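Local coordinates for putative GGDEF domain protein (Pseudomonas aeruginosa, PDB 7E6G) that probably catalyses the condensation of two GTP molecules into the second messenger cyclic di-GMP, with magnesium as cofactor, through its GGDEF domain, at residues S64-E67 / R68-Q72; R81-D84 / R85-M89; R120-N123 / E124-Q127; E169-E172 / Y173-C176. All coordinates share one frame; numbering follows the deposited sequence.

Overall arrangement
Interactions 1 and 2 are two separate turns of the long helix 27-102, their centres about 25 Å apart, while interactions 3 and 4 belong to the GGDEF domain and lie about 7 Å apart at their nearest atoms. Interaction 1 is at the surface and lies against a second copy of the protein. Interaction 2 is half buried, because chains of another protein cover it as well. In both, a side-chain nitrogen returns to a helix carbonyl one turn earlier. Interaction 3, on helix 112-128, adds one salt bridge and a looser charged pair to the helix bonds. Interaction 4 is a turn rather than a helix; there a buried aspartate is gripped by the main chain and guanidinium of one arginine.

Interaction 1 (S64-E67 / R68-Q72); sequences SLSE and RYHKQ
His70 turns back on Ser66 one helical turn earlier and grips its carbonyl twice. The backbone N of His70 gives the usual helix bond to Ser66 O, and its ring ND1 adds a second at 3.0 Å from the opposite face of the carbonyl plane. With CG beside the backbone N (chi1 -77°), the ring presents its edge to the oxygen, and ND1 lies above the carbonyl plane rather than on a lone pair. Histidine suits this place: it is short, flat and carries a donor near CB. Tyr69 CD2 rests over one face of the imidazole, toward its rim, which completes the compact part of the contact.

Glu67 and Lys71 make the looser, solvent side. Lys71 lays its CG 3.5 Å from Glu67 O, yet its NZ stays 4.8 Å from Glu67 OE2, an attraction at a distance rather than a salt bridge.

Arg68 leads on to the neighbouring subunit: it starts with CG 3.2 Å from Ser64 O, then bends so that NH2 comes near Leu65 CD1. Helix 27-102 pairs here with that second subunit, where Leu65 packs on Leu65 of the other copy and Tyr69 forms a cation-pi contact with Arg68 of that neighbouring subunit.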
loop_
_atom_site.group_PDB
_atom_site.type_symbol
_atom_site.label_atom_id
_atom_site.label_comp_id
_atom_site.label_asym_id
_atom_site.label_seq_id
_atom_site.Cartn_x
_atom_site.Cartn_y
_atom_site.Cartn_z
ATOM N N SER A 64 3.726 23.215 0.061
ATOM C CA SER A 64 4.878 22.354 0.316
ATOM C C SER A 64 4.455 21.028 0.964
ATOM O O SER A 64 4.884 19.936 0.542
ATOM C CB SER A 64 5.872 23.114 1.195
ATOM O OG SER A 64 7.016 22.340 1.491
ATOM N N LEU A 65 3.603 21.108 1.998
ATOM C CA LEU A 65 3.128 19.894 2.666
ATOM C C LEU A 65 2.343 18.997 1.713
ATOM O O LEU A 65 2.438 17.762 1.780
ATOM C CB LEU A 65 2.264 20.260 3.872
ATOM C CG LEU A 65 1.812 19.077 4.743
ATOM C CD1 LEU A 65 3.011 18.246 5.189
ATOM C CD2 LEU A 65 0.982 19.535 5.956
ATOM N N SER A 66 1.550 19.607 0.825
ATOM C CA SER A 66 0.765 18.848 -0.139
ATOM C C SER A 66 1.654 18.131 -1.150
ATOM O O SER A 66 1.378 16.984 -1.530
ATOM C CB SER A 66 -0.199 19.786 -0.846
ATOM O OG SER A 66 -1.145 19.056 -1.606
ATOM N N GLU A 67 2.698 18.697 -1.546
ATOM C CA GLU A 67 3.601 18.064 -2.384
ATOM C C GLU A 67 4.264 16.913 -1.712
ATOM O O GLU A 67 4.539 15.960 -2.245
ATOM C CB GLU A 67 4.606 19.115 -2.726
ATOM C CG GLU A 67 4.811 19.449 -4.149
ATOM C CD GLU A 67 5.692 20.658 -4.325
ATOM O OE1 GLU A 67 5.611 21.596 -3.557
ATOM O OE2 GLU A 67 6.435 20.699 -5.301
ATOM N N ARG A 68 4.481 16.957 -0.468
ATOM C CA ARG A 68 5.004 15.831 0.165
ATOM C C ARG A 68 4.125 14.727 0.273
ATOM O O ARG A 68 4.537 13.750 0.327
ATOM C CB ARG A 68 5.553 16.147 1.486
ATOM C CG ARG A 68 6.455 17.288 1.400
ATOM C CD ARG A 68 7.584 17.309 2.380
ATOM N NE ARG A 68 7.255 18.017 3.595
ATOM C CZ ARG A 68 7.761 17.688 4.753
ATOM N NH1 ARG A 68 8.619 16.700 4.792
ATOM N NH2 ARG A 68 7.403 18.325 5.833
ATOM N N TYR A 69 2.900 14.961 0.485
ATOM C CA TYR A 69 1.891 14.040 0.590
ATOM C C TYR A 69 1.694 13.277 -0.648
ATOM O O TYR A 69 1.446 12.186 -0.600
ATOM C CB TYR A 69 0.666 14.781 0.992
ATOM C CG TYR A 69 -0.473 13.950 1.158
ATOM C CD1 TYR A 69 -0.538 13.113 2.192
ATOM C CD2 TYR A 69 -1.441 13.903 0.235
ATOM C CE1 TYR A 69 -1.575 12.261 2.333
ATOM C CE2 TYR A 69 -2.469 13.064 0.361
ATOM C CZ TYR A 69 -2.531 12.255 1.417
ATOM O OH TYR A 69 -3.544 11.444 1.558
ATOM N N HIS A 70 1.728 13.897 -1.747
ATOM C CA HIS A 70 1.641 13.332 -3.001
ATOM C C HIS A 70 2.820 12.488 -3.337
ATOM O O HIS A 70 2.680 11.578 -3.955
ATOM C CB HIS A 70 1.233 14.388 -3.987
ATOM C CG HIS A 70 -0.210 14.726 -3.936
ATOM N ND1 HIS A 70 -0.704 15.784 -3.248
ATOM C CD2 HIS A 70 -1.265 14.104 -4.452
ATOM C CE1 HIS A 70 -1.994 15.797 -3.336
ATOM N NE2 HIS A 70 -2.361 14.785 -4.065
ATOM N N LYS A 71 4.002 12.837 -2.929
ATOM C CA LYS A 71 5.170 12.052 -3.114
ATOM C C LYS A 71 5.087 10.782 -2.396
ATOM O O LYS A 71 5.440 9.861 -2.884
ATOM C CB LYS A 71 6.345 12.789 -2.683
ATOM C CG LYS A 71 6.776 13.742 -3.676
ATOM C CD LYS A 71 8.077 14.332 -3.297
ATOM C CE LYS A 71 8.578 15.327 -4.309
ATOM N NZ LYS A 71 8.600 16.725 -3.822
ATOM N N GLN A 72 4.574 10.775 -1.223
ATOM C CA GLN A 72 4.362 9.689 -0.432
ATOM C C GLN A 72 3.417 8.776 -1.032
ATOM O O GLN A 72 3.598 7.680 -0.943
ATOM C CB GLN A 72 3.763 10.177 0.761
ATOM C CG GLN A 72 4.589 10.224 1.939
ATOM C CD GLN A 72 5.949 9.691 1.778
ATOM O OE1 GLN A 72 6.894 10.448 1.653
ATOM N NE2 GLN A 72 6.090 8.407 1.898
#

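Interaction 2 (R81-D84 / R85-M89); sequences RISD and RYQQM
Regular helix bonds join the turns, Arg85 N to Arg81 O, Tyr86 N to Ile82 O, Gln87 N to Ser83 O and Gln88 N to Asp84 O, the last 2.9 Å long.

Ser83 and Gln87 add a side-chain bond to this scaffold. Gln87 N meets Ser83 O at 3.0 Å, almost in line with the C=O bond, and the amide NE2 of the same glutamine reaches that oxygen at 2.9 Å in a weak bond. Torsion chi1 of -65° starts the glutamine chain beside its own backbone N, and from there the amide runs back toward Ser83. An amide can donate at one atom and accept at the other, which suits a buried polar position: OE1 is bonded to an aromatic side chain on a chain of another protein. Ser83 OG and Asp84 OD1 likewise bond to chains of another protein.

On a different flank Ile82 and Tyr86 lie alongside each other. The isoleucine methyl CG2 touches the ring edge in its plane, 3.6 Å from CE2, and a chain of another protein covers both, an apolar side chain of it lying on Tyr86. Arg81 turns outward to salt bridges with Glu77 and with an acidic side chain of another protein's chain.

Gln87 also packs on Gln87 of the second subunit, a like-with-like pairing consistent with a parallel, in-register coiled-coil stalk of a dimeric GGDEF protein.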
loop_
_atom_site.group_PDB
_atom_site.type_symbol
_atom_site.label_atom_id
_atom_site.label_comp_id
_atom_site.label_asym_id
_atom_site.label_seq_id
_atom_site.Cartn_x
_atom_site.Cartn_y
_atom_site.Cartn_z
ATOM N N ARG A 81 3.866 -1.715 -6.549
ATOM C CA ARG A 81 4.000 -2.237 -7.781
ATOM C C ARG A 81 5.197 -2.995 -8.007
ATOM O O ARG A 81 5.151 -3.939 -8.530
ATOM C CB ARG A 81 3.995 -1.101 -8.670
ATOM C CG ARG A 81 4.093 -1.495 -10.040
ATOM C CD ARG A 81 3.958 -0.403 -10.935
ATOM N NE ARG A 81 5.175 0.198 -11.145
ATOM C CZ ARG A 81 5.383 1.455 -10.854
ATOM N NH1 ARG A 81 4.449 2.196 -10.377
ATOM N NH2 ARG A 81 6.528 1.988 -11.023
ATOM N N ILE A 82 6.311 -2.526 -7.633
ATOM C CA ILE A 82 7.549 -3.275 -7.778
ATOM C C ILE A 82 7.458 -4.586 -7.020
ATOM O O ILE A 82 7.784 -5.657 -7.549
ATOM C CB ILE A 82 8.734 -2.421 -7.306
ATOM C CG1 ILE A 82 8.890 -1.239 -8.259
ATOM C CG2 ILE A 82 9.992 -3.257 -7.226
ATOM C CD1 ILE A 82 9.964 -0.276 -7.884
ATOM N N SER A 83 7.003 -4.524 -5.767
ATOM C CA SER A 83 6.844 -5.743 -4.994
ATOM C C SER A 83 5.913 -6.724 -5.698
ATOM O O SER A 83 6.195 -7.927 -5.744
ATOM C CB SER A 83 6.335 -5.401 -3.599
ATOM O OG SER A 83 6.559 -6.481 -2.711
ATOM N N ASP A 84 4.803 -6.233 -6.259
ATOM C CA ASP A 84 3.886 -7.110 -6.982
ATOM C C ASP A 84 4.601 -7.849 -8.089
ATOM O O ASP A 84 4.417 -9.063 -8.254
ATOM C CB ASP A 84 2.739 -6.306 -7.576
ATOM C CG ASP A 84 1.684 -5.990 -6.566
ATOM O OD1 ASP A 84 1.807 -6.521 -5.440
ATOM O OD2 ASP A 84 0.746 -5.216 -6.895
ATOM N N ARG A 85 5.378 -7.190 -8.828
ATOM C CA ARG A 85 6.151 -7.842 -9.795
ATOM C C ARG A 85 7.129 -8.772 -9.329
ATOM O O ARG A 85 7.496 -9.496 -10.009
ATOM C CB ARG A 85 6.769 -6.891 -10.627
ATOM C CG ARG A 85 5.800 -6.088 -11.332
ATOM C CD ARG A 85 6.455 -5.372 -12.417
ATOM N NE ARG A 85 6.976 -6.306 -13.406
ATOM C CZ ARG A 85 7.765 -5.973 -14.411
ATOM N NH1 ARG A 85 8.132 -4.721 -14.581
ATOM N NH2 ARG A 85 8.209 -6.913 -15.205
ATOM N N TYR A 86 7.758 -8.567 -8.254
ATOM C CA TYR A 86 8.652 -9.584 -7.698
ATOM C C TYR A 86 7.864 -10.841 -7.359
ATOM O O TYR A 86 8.302 -11.969 -7.636
ATOM C CB TYR A 86 9.368 -9.064 -6.446
ATOM C CG TYR A 86 10.690 -8.364 -6.689
ATOM C CD1 TYR A 86 11.881 -9.072 -6.707
ATOM C CD2 TYR A 86 10.742 -6.983 -6.892
ATOM C CE1 TYR A 86 13.085 -8.432 -6.918
ATOM C CE2 TYR A 86 11.944 -6.338 -7.111
ATOM C CZ TYR A 86 13.122 -7.073 -7.120
ATOM O OH TYR A 86 14.339 -6.439 -7.335
ATOM N N GLN A 87 6.679 -10.655 -6.786
ATOM C CA GLN A 87 5.881 -11.793 -6.372
ATOM C C GLN A 87 5.303 -12.535 -7.568
ATOM O O GLN A 87 5.068 -13.744 -7.487
ATOM C CB GLN A 87 4.784 -11.324 -5.428
ATOM C CG GLN A 87 5.362 -10.794 -4.150
ATOM C CD GLN A 87 4.418 -9.895 -3.418
ATOM O OE1 GLN A 87 3.449 -10.363 -2.840
ATOM N NE2 GLN A 87 4.703 -8.604 -3.407
ATOM N N GLN A 88 5.091 -11.844 -8.691
ATOM C CA GLN A 88 4.656 -12.546 -9.898
ATOM C C GLN A 88 5.781 -13.409 -10.459
ATOM O O GLN A 88 5.546 -14.545 -10.883
ATOM C CB GLN A 88 4.156 -11.558 -10.951
ATOM C CG GLN A 88 3.654 -12.217 -12.220
ATOM C CD GLN A 88 2.523 -13.212 -11.961
ATOM O OE1 GLN A 88 1.786 -13.097 -10.973
ATOM N NE2 GLN A 88 2.388 -14.206 -12.845
ATOM N N MET A 89 6.972 -13.021 -10.432
ATOM C CA MET A 89 8.004 -13.818 -10.838
ATOM C C MET A 89 8.199 -14.974 -9.976
ATOM O O MET A 89 8.531 -15.978 -10.401
ATOM C CB MET A 89 9.126 -12.977 -10.646
ATOM C CG MET A 89 10.189 -13.119 -11.579
ATOM S SD MET A 89 11.646 -12.866 -10.680
ATOM C CE MET A 89 12.232 -14.425 -10.166
#

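Interaction 3 (R120-N123 / E124-Q127); sequences REEN and ERSQ
Glu122 and Arg125 form the one salt bridge of this turn, side by side and pointing the same way, with Glu122 OE2 3.6 Å from Arg125 NH2. The carboxylate oxygen stands well out of the guanidinium plane, and the attraction is therefore one of charge, without an N-H aimed at it. Glu122 OE1 also lies 3.4 Å from Arg125 CD, so the carboxylate runs alongside the arginine's methylene chain. A bend at chi2 (-60°) turns the carboxylate toward Arg125, and Arg118 NE is a second, long and weak ionic partner of OE2. Arg120 and Glu124 are a looser charged pair: Arg120 NE and Glu124 OE1 remain 4.6 Å apart, beyond a salt bridge, although OE1 approaches the CG methylene of Arg120.

These residues belong to helix 112-128 of the GGDEF domain. Asn123 faces into the fold: its OD1 accepts from Tyr133 OH, and its side chain touches Tyr236 at the start of helix 236-252. A short amide, able to give and take a hydrogen bond, fits that packed site.

Main-chain hydrogen bonds carry the rest. Glu124 N reaches Arg120 O at 3.1 Å, while Arg125 N bonds to Glu121 O. Ser126 N binds Glu122 O at 3.0 Å, but the bond from Gln127 N to Asn123 O is weak. The small hydroxyl of Ser126 turns to the carbonyl of Gln131, beyond the helix end.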
loop_
_atom_site.group_PDB
_atom_site.type_symbol
_atom_site.label_atom_id
_atom_site.label_comp_id
_atom_site.label_asym_id
_atom_site.label_seq_id
_atom_site.Cartn_x
_atom_site.Cartn_y
_atom_site.Cartn_z
ATOM N N ARG A 120 -1.544 -41.303 -0.035
ATOM C CA ARG A 120 -1.302 -41.129 1.395
ATOM C C ARG A 120 -2.435 -40.341 2.053
ATOM O O ARG A 120 -2.994 -40.763 3.079
ATOM C CB ARG A 120 0.050 -40.443 1.609
ATOM C CG ARG A 120 0.385 -40.128 3.051
ATOM C CD ARG A 120 1.902 -40.172 3.292
ATOM N NE ARG A 120 2.325 -41.324 4.103
ATOM C CZ ARG A 120 3.470 -41.988 3.940
ATOM N NH1 ARG A 120 4.320 -41.625 2.985
ATOM N NH2 ARG A 120 3.767 -43.020 4.728
ATOM N N GLU A 121 -2.813 -39.199 1.468
ATOM C CA GLU A 121 -3.822 -38.404 2.171
ATOM C C GLU A 121 -5.209 -39.049 2.104
ATOM O O GLU A 121 -6.023 -38.859 3.016
ATOM C CB GLU A 121 -3.849 -36.954 1.673
ATOM C CG GLU A 121 -4.151 -36.735 0.225
ATOM C CD GLU A 121 -3.849 -35.301 -0.207
ATOM O OE1 GLU A 121 -4.654 -34.710 -0.975
ATOM O OE2 GLU A 121 -2.806 -34.761 0.235
ATOM N N GLU A 122 -5.482 -39.874 1.095
ATOM C CA GLU A 122 -6.759 -40.580 1.104
ATOM C C GLU A 122 -6.764 -41.778 2.056
ATOM O O GLU A 122 -7.815 -42.098 2.619
ATOM C CB GLU A 122 -7.137 -41.015 -0.312
ATOM C CG GLU A 122 -7.581 -39.863 -1.216
ATOM C CD GLU A 122 -8.801 -39.140 -0.688
ATOM O OE1 GLU A 122 -9.657 -39.815 -0.080
ATOM O OE2 GLU A 122 -8.908 -37.908 -0.896
ATOM N N ASN A 123 -5.670 -42.363 2.361
ATOM C CA ASN A 123 -5.642 -43.356 3.327
ATOM C C ASN A 123 -5.895 -42.769 4.586
ATOM O O ASN A 123 -6.438 -43.422 5.326
ATOM C CB ASN A 123 -4.330 -43.974 3.508
ATOM C CG ASN A 123 -4.304 -45.348 3.125
ATOM O OD1 ASN A 123 -4.768 -45.637 2.229
ATOM N ND2 ASN A 123 -3.723 -46.143 3.796
ATOM N N GLU A 124 -5.350 -41.611 4.907
ATOM C CA GLU A 124 -5.645 -40.929 6.165
ATOM C C GLU A 124 -7.124 -40.537 6.261
ATOM O O GLU A 124 -7.767 -40.756 7.301
ATOM C CB GLU A 124 -4.719 -39.721 6.337
ATOM C CG GLU A 124 -3.306 -40.107 6.829
ATOM C CD GLU A 124 -2.229 -39.074 6.483
ATOM O OE1 GLU A 124 -1.020 -39.420 6.534
ATOM O OE2 GLU A 124 -2.587 -37.915 6.172
ATOM N N ARG A 125 -7.712 -40.084 5.233
ATOM C CA ARG A 125 -9.070 -39.733 5.258
ATOM C C ARG A 125 -9.934 -40.887 5.514
ATOM O O ARG A 125 -10.977 -40.743 5.943
ATOM C CB ARG A 125 -9.406 -39.130 3.947
ATOM C CG ARG A 125 -10.641 -38.316 3.861
ATOM C CD ARG A 125 -10.862 -37.948 2.432
ATOM N NE ARG A 125 -11.277 -36.580 2.265
ATOM C CZ ARG A 125 -10.487 -35.545 2.013
ATOM N NH1 ARG A 125 -10.998 -34.326 1.941
ATOM N NH2 ARG A 125 -9.203 -35.685 1.862
ATOM N N SER A 126 -9.562 -42.034 5.065
ATOM C CA SER A 126 -10.284 -43.249 5.276
ATOM C C SER A 126 -10.319 -43.721 6.622
ATOM O O SER A 126 -11.162 -44.417 6.983
ATOM C CB SER A 126 -9.750 -44.315 4.420
ATOM O OG SER A 126 -10.184 -44.070 3.139
ATOM N N GLN A 127 -9.237 -43.500 7.295
ATOM C CA GLN A 127 -9.125 -43.795 8.641
ATOM C C GLN A 127 -10.026 -43.050 9.535
ATOM O O GLN A 127 -10.723 -43.634 10.197
ATOM C CB GLN A 127 -7.776 -43.301 8.951
ATOM C CG GLN A 127 -6.802 -44.300 8.531
ATOM C CD GLN A 127 -6.178 -45.016 9.682
ATOM O OE1 GLN A 127 -6.611 -46.111 10.091
ATOM N NE2 GLN A 127 -5.124 -44.397 10.227
#

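Interaction 4 (E169-E172 / Y173-C176); sequences ELRE and YDLC
Arg171 and Asp174 close a type I beta turn, with Glu172 and Tyr173 at its corners, leading from helix 152-168 of the GGDEF domain into the edge strand 175-178 of the central sheet. The closing backbone bond, Asp174 N to Arg171 O, is weak. The aspartate side chain reinforces it: Arg171 N donates to Asp174 OD2 at 3.1 Å, from above the carboxylate plane.

Followed outward, the arginine wraps round that same oxygen. CB lies 3.5 Å from Asp174 OD2, CG skirts it, and the bend at chi2 (108°) swings CD back beside it. NE passes the carboxylate, and NH2 meets OD2 at 2.7 Å in a salt bridge whose hydrogen bond is weak. Asp174 OD1 lies over one guanidinium face, the two planes being 64° apart. The other terminal nitrogen, NH1, bonds to Thr191 OG1. Buried Asp174 thus has its charge met by one long, flexible residue, and the nearby cation would probably favour its ionised form.

Leu170 fills the apolar side, its CD1 3.6 Å from Cys176 CB. At the exposed corner Glu172 CG sits over the face of the Tyr173 ring, 3.8 Å from its centroid, in a CH-pi contact. A water spans the turn, donating to Glu172 O at 3.1 Å and to Asp174 O at 3.0 Å.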
loop_
_atom_site.group_PDB
_atom_site.type_symbol
_atom_site.label_atom_id
_atom_site.label_comp_id
_atom_site.label_asym_id
_atom_site.label_seq_id
_atom_site.Cartn_x
_atom_site.Cartn_y
_atom_site.Cartn_z
ATOM N N GLU A 169 -14.328 -39.459 -18.976
ATOM C CA GLU A 169 -15.392 -40.237 -18.346
ATOM C C GLU A 169 -15.291 -40.275 -16.831
ATOM O O GLU A 169 -16.030 -41.037 -16.202
ATOM C CB GLU A 169 -15.404 -41.683 -18.860
ATOM C CG GLU A 169 -15.612 -41.844 -20.366
ATOM C CD GLU A 169 -16.962 -41.346 -20.867
ATOM O OE1 GLU A 169 -16.960 -40.700 -21.947
ATOM O OE2 GLU A 169 -18.004 -41.612 -20.203
ATOM N N LEU A 170 -14.376 -39.522 -16.232
ATOM C CA LEU A 170 -14.186 -39.526 -14.790
ATOM C C LEU A 170 -14.921 -38.357 -14.135
ATOM O O LEU A 170 -15.126 -37.302 -14.751
ATOM C CB LEU A 170 -12.696 -39.460 -14.448
ATOM C CG LEU A 170 -11.870 -40.706 -14.763
ATOM C CD1 LEU A 170 -10.457 -40.479 -14.287
ATOM C CD2 LEU A 170 -12.474 -41.906 -14.072
ATOM N N ARG A 171 -15.327 -38.554 -12.877
ATOM C CA ARG A 171 -15.943 -37.472 -12.126
ATOM C C ARG A 171 -14.871 -36.454 -11.735
ATOM O O ARG A 171 -13.671 -36.691 -11.898
ATOM C CB ARG A 171 -16.684 -38.014 -10.901
ATOM C CG ARG A 171 -17.772 -39.023 -11.222
ATOM C CD ARG A 171 -17.378 -40.419 -10.810
ATOM N NE ARG A 171 -17.653 -40.706 -9.406
ATOM C CZ ARG A 171 -16.917 -41.514 -8.643
ATOM N NH1 ARG A 171 -17.254 -41.736 -7.383
ATOM N NH2 ARG A 171 -15.836 -42.103 -9.131
ATOM N N GLU A 172 -15.306 -35.301 -11.224
ATOM C CA GLU A 172 -14.385 -34.170 -11.165
ATOM C C GLU A 172 -13.307 -34.356 -10.104
ATOM O O GLU A 172 -12.205 -33.820 -10.256
ATOM C CB GLU A 172 -15.161 -32.867 -10.958
ATOM C CG GLU A 172 -15.365 -32.440 -9.518
ATOM C CD GLU A 172 -16.165 -31.146 -9.403
ATOM O OE1 GLU A 172 -15.552 -30.075 -9.185
ATOM O OE2 GLU A 172 -17.407 -31.201 -9.543
ATOM N N TYR A 173 -13.570 -35.132 -9.055
ATOM C CA TYR A 173 -12.564 -35.346 -8.021
ATOM C C TYR A 173 -11.812 -36.659 -8.178
ATOM O O TYR A 173 -10.854 -36.902 -7.434
ATOM C CB TYR A 173 -13.207 -35.270 -6.626
ATOM C CG TYR A 173 -13.606 -33.862 -6.276
ATOM C CD1 TYR A 173 -12.638 -32.894 -6.046
ATOM C CD2 TYR A 173 -14.941 -33.487 -6.221
ATOM C CE1 TYR A 173 -12.983 -31.591 -5.743
ATOM C CE2 TYR A 173 -15.303 -32.179 -5.926
ATOM C CZ TYR A 173 -14.316 -31.235 -5.685
ATOM O OH TYR A 173 -14.649 -29.928 -5.383
ATOM N N ASP A 174 -12.219 -37.506 -9.117
ATOM C CA ASP A 174 -11.418 -38.662 -9.474
ATOM C C ASP A 174 -10.082 -38.234 -10.073
ATOM O O ASP A 174 -9.917 -37.128 -10.599
ATOM C CB ASP A 174 -12.159 -39.533 -10.472
ATOM C CG ASP A 174 -13.433 -40.081 -9.910
ATOM O OD1 ASP A 174 -13.619 -40.025 -8.675
ATOM O OD2 ASP A 174 -14.257 -40.555 -10.715
ATOM N N LEU A 175 -9.127 -39.147 -10.013
ATOM C CA LEU A 175 -7.742 -38.850 -10.344
ATOM C C LEU A 175 -7.222 -39.925 -11.279
ATOM O O LEU A 175 -7.195 -41.103 -10.913
ATOM C CB LEU A 175 -6.911 -38.812 -9.072
ATOM C CG LEU A 175 -5.860 -37.744 -8.869
ATOM C CD1 LEU A 175 -6.460 -36.358 -8.996
ATOM C CD2 LEU A 175 -5.318 -37.968 -7.493
ATOM N N CYS A 176 -6.801 -39.540 -12.472
ATOM C CA CYS A 176 -6.205 -40.491 -13.403
ATOM C C CYS A 176 -4.728 -40.167 -13.576
ATOM O O CYS A 176 -4.388 -39.126 -14.145
ATOM C CB CYS A 176 -6.902 -40.468 -14.760
ATOM S SG CYS A 176 -6.044 -41.538 -15.964
HETATM O O HOH W 1 -9.143 -34.385 -9.829
#